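Local structure of AA9 family lytic polysaccharide monooxygenase B (Heterobasidion irregulare TC 32-1, 5NNS) at residues A[1-13]-A[69-81]. The protein cleaves crystalline and amorphous polysaccharides such as cellulose by copper-dependent oxidation of their glycosidic bonds at C1. Numbering follows the deposited sequence.
With CU (copper (II) ion), chain E; NAG (2-acetamido-2-deoxy-beta-D-glucopyranose), chain D; GOL (glycerol), chain I.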
# COMPACT_ATOMS: atom_id res chain seq x y z
N HIS A 1 6.78 -11.00 -6.58
CA HIS A 1 6.01 -10.77 -7.84
C HIS A 1 4.56 -11.13 -7.57
O HIS A 1 4.27 -12.16 -6.96
CB HIS A 1 6.54 -11.60 -9.02
CG HIS A 1 7.60 -10.91 -9.82
ND1 HIS A 1 8.90 -10.77 -9.38
CD2 HIS A 1 7.56 -10.34 -11.05
CE1 HIS A 1 9.61 -10.13 -10.30
NE2 HIS A 1 8.82 -9.86 -11.32
N GLY A 2 3.67 -10.26 -8.01
CA GLY A 2 2.26 -10.36 -7.69
C GLY A 2 1.72 -9.03 -7.24
O GLY A 2 2.25 -7.99 -7.62
N GLY A 3 0.68 -9.08 -6.42
CA GLY A 3 0.07 -7.89 -5.88
C GLY A 3 -1.23 -8.25 -5.20
O GLY A 3 -1.54 -9.43 -5.02
N VAL A 4 -2.00 -7.22 -4.85
CA VAL A 4 -3.29 -7.40 -4.20
C VAL A 4 -4.33 -7.80 -5.26
O VAL A 4 -4.64 -7.02 -6.17
CB VAL A 4 -3.74 -6.11 -3.48
CG1 VAL A 4 -5.13 -6.30 -2.86
CG2 VAL A 4 -2.71 -5.71 -2.43
N LEU A 5 -4.84 -9.03 -5.12
CA LEU A 5 -5.82 -9.59 -6.05
C LEU A 5 -7.26 -9.32 -5.64
O LEU A 5 -8.14 -9.27 -6.50
CB LEU A 5 -5.61 -11.10 -6.17
CG LEU A 5 -4.23 -11.58 -6.58
CD1 LEU A 5 -4.25 -13.10 -6.62
CD2 LEU A 5 -3.80 -11.00 -7.92
N ALA A 6 -7.51 -9.17 -4.34
CA ALA A 6 -8.87 -8.98 -3.83
C ALA A 6 -8.84 -8.35 -2.44
O ALA A 6 -7.79 -8.24 -1.81
CB ALA A 6 -9.61 -10.31 -3.78
N TYR A 7 -10.02 -7.93 -1.98
CA TYR A 7 -10.18 -7.35 -0.64
C TYR A 7 -11.37 -7.96 0.10
O TYR A 7 -12.30 -8.49 -0.52
CB TYR A 7 -10.41 -5.84 -0.73
CG TYR A 7 -9.31 -5.07 -1.42
CD1 TYR A 7 -9.32 -4.91 -2.81
CD2 TYR A 7 -8.27 -4.49 -0.70
CE1 TYR A 7 -8.31 -4.20 -3.45
CE2 TYR A 7 -7.26 -3.78 -1.34
CZ TYR A 7 -7.29 -3.64 -2.71
OH TYR A 7 -6.30 -2.94 -3.36
N SER A 8 -11.29 -7.91 1.43
CA SER A 8 -12.46 -8.04 2.30
C SER A 8 -12.46 -6.78 3.16
O SER A 8 -11.54 -6.57 3.95
CB SER A 8 -12.40 -9.30 3.16
OG SER A 8 -13.51 -9.39 4.04
N LEU A 9 -13.48 -5.94 2.98
CA LEU A 9 -13.57 -4.64 3.63
C LEU A 9 -14.88 -4.58 4.41
O LEU A 9 -15.97 -4.60 3.82
CB LEU A 9 -13.51 -3.51 2.59
CG LEU A 9 -12.39 -3.58 1.54
CD1 LEU A 9 -12.62 -2.55 0.45
CD2 LEU A 9 -11.01 -3.38 2.17
N ALA A 10 -14.76 -4.53 5.74
CA ALA A 10 -15.91 -4.47 6.65
C ALA A 10 -16.94 -5.56 6.32
O ALA A 10 -18.13 -5.27 6.15
CB ALA A 10 -16.52 -3.08 6.61
N GLY A 11 -16.46 -6.80 6.18
CA GLY A 11 -17.30 -7.97 5.99
C GLY A 11 -17.73 -8.33 4.58
O GLY A 11 -18.45 -9.31 4.40
N THR A 12 -17.30 -7.56 3.58
CA THR A 12 -17.75 -7.75 2.19
C THR A 12 -16.57 -7.98 1.26
O THR A 12 -15.60 -7.22 1.29
CB THR A 12 -18.55 -6.53 1.68
OG1 THR A 12 -19.66 -6.29 2.55
CG2 THR A 12 -19.05 -6.74 0.25
N TRP A 13 -16.68 -8.99 0.41
CA TRP A 13 -15.65 -9.34 -0.56
C TRP A 13 -15.68 -8.37 -1.75
O TRP A 13 -16.75 -8.03 -2.24
CB TRP A 13 -15.86 -10.77 -1.06
CG TRP A 13 -14.81 -11.27 -2.00
CD1 TRP A 13 -14.84 -11.22 -3.37
CD2 TRP A 13 -13.58 -11.90 -1.64
NE1 TRP A 13 -13.69 -11.78 -3.89
CE2 TRP A 13 -12.90 -12.21 -2.84
CE3 TRP A 13 -12.98 -12.23 -0.42
CZ2 TRP A 13 -11.65 -12.84 -2.86
CZ3 TRP A 13 -11.72 -12.86 -0.43
CH2 TRP A 13 -11.08 -13.16 -1.65
N SER A 69 -13.65 0.49 10.61
CA SER A 69 -13.79 -0.80 9.93
C SER A 69 -12.47 -1.51 9.67
O SER A 69 -11.46 -0.87 9.37
CB SER A 69 -14.46 -0.63 8.56
OG SER A 69 -15.76 -0.07 8.66
N SER A 70 -12.51 -2.84 9.74
CA SER A 70 -11.39 -3.70 9.41
C SER A 70 -11.34 -3.88 7.89
O SER A 70 -12.36 -4.16 7.25
CB SER A 70 -11.57 -5.06 10.10
OG SER A 70 -10.42 -5.87 9.94
N VAL A 71 -10.14 -3.72 7.32
CA VAL A 71 -9.91 -3.89 5.88
C VAL A 71 -8.78 -4.88 5.68
O VAL A 71 -7.71 -4.75 6.27
CB VAL A 71 -9.63 -2.54 5.16
CG1 VAL A 71 -10.90 -1.70 5.09
CG2 VAL A 71 -8.52 -1.73 5.83
N THR A 72 -9.05 -5.91 4.87
CA THR A 72 -8.07 -6.95 4.56
C THR A 72 -7.76 -6.91 3.07
O THR A 72 -8.68 -6.79 2.25
CB THR A 72 -8.59 -8.35 4.94
OG1 THR A 72 -8.83 -8.40 6.35
CG2 THR A 72 -7.57 -9.43 4.58
N ALA A 73 -6.47 -7.01 2.74
CA ALA A 73 -6.01 -7.14 1.37
C ALA A 73 -5.46 -8.55 1.20
O ALA A 73 -4.74 -9.04 2.08
CB ALA A 73 -4.94 -6.11 1.06
N TYR A 74 -5.80 -9.20 0.09
CA TYR A 74 -5.34 -10.56 -0.18
C TYR A 74 -4.40 -10.56 -1.37
O TYR A 74 -4.69 -9.94 -2.40
CB TYR A 74 -6.52 -11.49 -0.46
CG TYR A 74 -7.49 -11.64 0.69
CD1 TYR A 74 -7.30 -12.61 1.67
CD2 TYR A 74 -8.62 -10.83 0.77
CE1 TYR A 74 -8.21 -12.76 2.73
CE2 TYR A 74 -9.52 -10.97 1.82
CZ TYR A 74 -9.32 -11.93 2.79
OH TYR A 74 -10.24 -12.04 3.81
N TRP A 75 -3.27 -11.25 -1.22
CA TRP A 75 -2.28 -11.39 -2.29
C TRP A 75 -2.37 -12.76 -2.96
O TRP A 75 -3.07 -13.67 -2.48
CB TRP A 75 -0.86 -11.19 -1.75
CG TRP A 75 -0.43 -9.76 -1.63
CD1 TRP A 75 0.42 -9.08 -2.47
CD2 TRP A 75 -0.80 -8.83 -0.61
NE1 TRP A 75 0.59 -7.79 -2.03
CE2 TRP A 75 -0.15 -7.61 -0.89
CE3 TRP A 75 -1.63 -8.91 0.52
CZ2 TRP A 75 -0.30 -6.47 -0.09
CZ3 TRP A 75 -1.78 -7.78 1.32
CH2 TRP A 75 -1.12 -6.58 1.01
N ASN A 76 -1.65 -12.89 -4.07
CA ASN A 76 -1.25 -14.20 -4.60
C ASN A 76 -0.38 -14.94 -3.57
O ASN A 76 -0.04 -14.39 -2.52
CB ASN A 76 -0.47 -14.03 -5.91
CG ASN A 76 0.75 -13.13 -5.76
OD1 ASN A 76 0.64 -11.99 -5.30
ND2 ASN A 76 1.92 -13.63 -6.16
N GLN A 77 -0.01 -16.17 -3.88
CA GLN A 77 0.99 -16.89 -3.05
C GLN A 77 2.33 -16.16 -3.16
O GLN A 77 3.14 -16.44 -4.06
CB GLN A 77 1.09 -18.35 -3.47
CG GLN A 77 -0.16 -19.13 -3.08
CD GLN A 77 -0.13 -20.56 -3.54
OE1 GLN A 77 0.71 -20.96 -4.35
NE2 GLN A 77 -1.05 -21.36 -3.01
N TRP A 78 2.53 -15.21 -2.24
CA TRP A 78 3.58 -14.22 -2.33
C TRP A 78 4.95 -14.87 -2.11
O TRP A 78 5.14 -15.56 -1.10
CB TRP A 78 3.33 -13.10 -1.31
CG TRP A 78 4.30 -11.97 -1.42
CD1 TRP A 78 5.26 -11.65 -0.52
CD2 TRP A 78 4.40 -11.02 -2.48
NE1 TRP A 78 5.97 -10.56 -0.96
CE2 TRP A 78 5.47 -10.16 -2.17
CE3 TRP A 78 3.72 -10.84 -3.68
CZ2 TRP A 78 5.85 -9.10 -3.00
CZ3 TRP A 78 4.09 -9.79 -4.51
CH2 TRP A 78 5.16 -8.94 -4.17
N PRO A 79 5.88 -14.69 -3.07
CA PRO A 79 7.18 -15.40 -3.01
C PRO A 79 8.29 -14.75 -2.18
O PRO A 79 9.32 -15.39 -1.97
CB PRO A 79 7.60 -15.45 -4.48
CG PRO A 79 7.00 -14.21 -5.07
CD PRO A 79 5.70 -14.00 -4.36
N HIS A 80 8.12 -13.51 -1.72
CA HIS A 80 9.19 -12.81 -1.02
C HIS A 80 8.88 -12.65 0.46
O HIS A 80 7.72 -12.51 0.85
CB HIS A 80 9.46 -11.49 -1.70
CG HIS A 80 9.79 -11.64 -3.15
ND1 HIS A 80 10.76 -12.51 -3.60
CD2 HIS A 80 9.24 -11.09 -4.26
CE1 HIS A 80 10.81 -12.46 -4.92
NE2 HIS A 80 9.90 -11.61 -5.34
N THR A 81 9.92 -12.70 1.28
CA THR A 81 9.77 -12.72 2.73
C THR A 81 10.52 -11.61 3.48
O THR A 81 10.33 -11.47 4.69
CB THR A 81 10.21 -14.09 3.27
OG1 THR A 81 11.51 -14.40 2.74
CG2 THR A 81 9.23 -15.15 2.83
CU CU E . 9.13 -10.92 -7.20
C1 NAG D . -7.36 -17.26 2.27
C2 NAG D . -8.75 -17.26 2.89
C3 NAG D . -9.82 -17.51 1.83
C4 NAG D . -9.67 -16.57 0.63
C5 NAG D . -8.23 -16.54 0.14
C6 NAG D . -8.03 -15.47 -0.93
C7 NAG D . -8.84 -17.99 5.25
C8 NAG D . -8.96 -19.18 6.16
N2 NAG D . -8.85 -18.27 3.94
O3 NAG D . -11.09 -17.31 2.46
O4 NAG D . -10.52 -16.99 -0.44
O5 NAG D . -7.33 -16.29 1.23
O6 NAG D . -6.69 -15.53 -1.42
O7 NAG D . -8.76 -16.87 5.72
C1 GOL I . -13.60 -8.96 7.23
O1 GOL I . -13.67 -7.80 6.39
C2 GOL I . -12.14 -9.33 7.47
O2 GOL I . -12.05 -10.55 8.22
C3 GOL I . -11.43 -8.23 8.24
O3 GOL I . -10.95 -7.20 7.36
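The carboxamide of Asn76 holds the N-terminal arm by two bonds: ND2 donates to His1 O in the carbonyl plane, on a lone pair (2.9 Å), while Gly3 N approaches Asn76 OD1 from 42° above its carbonyl plane (3.1 Å). CG of Asn76 sits between its own backbone N and carbonyl carbon (chi1 56°), which swings the amide in beside Gly2, where a side-chain carbon would clash with OD1. With an alanine at this position, His1 O and Gly3 N would probably lose these partners and the arm could shift more freely beside the metal. The Trp78 ring lies with one face beneath His1 N. Further along, strands 4-9 and 70-75 pair antiparallel, with a classic beta bulge where Leu5 and Ala6 both face Tyr74. The inward face is tight: Val4 CG2 makes a CH-pi contact over the six-membered ring of Trp75, 3.7 Å from its centroid, and Leu9 CD2 presses on Val71 CG1 at 3.4 Å. The other face is looser and more solvent-exposed. There Trp13 CZ3 rests over one face of Tyr74 (3.7 Å to CE2), the ring planes inclined at 33°, and the Asn133 glycan borders both rings; a glycerol bridges Ser8 OG and Thr72 OG1. At the arm's end, copper is bound by His1 N and ND1 (2.2 Å for ND1) and, from segment 69-81, by His80 NE2 at 2.1 Å. Two histidines giving three nitrogens, one of them the terminal amine, form the histidine brace characteristic of AA9 monooxygenases, here carried on short loops at the ends of two neighbouring strands of their immunoglobulin-like beta-sandwich.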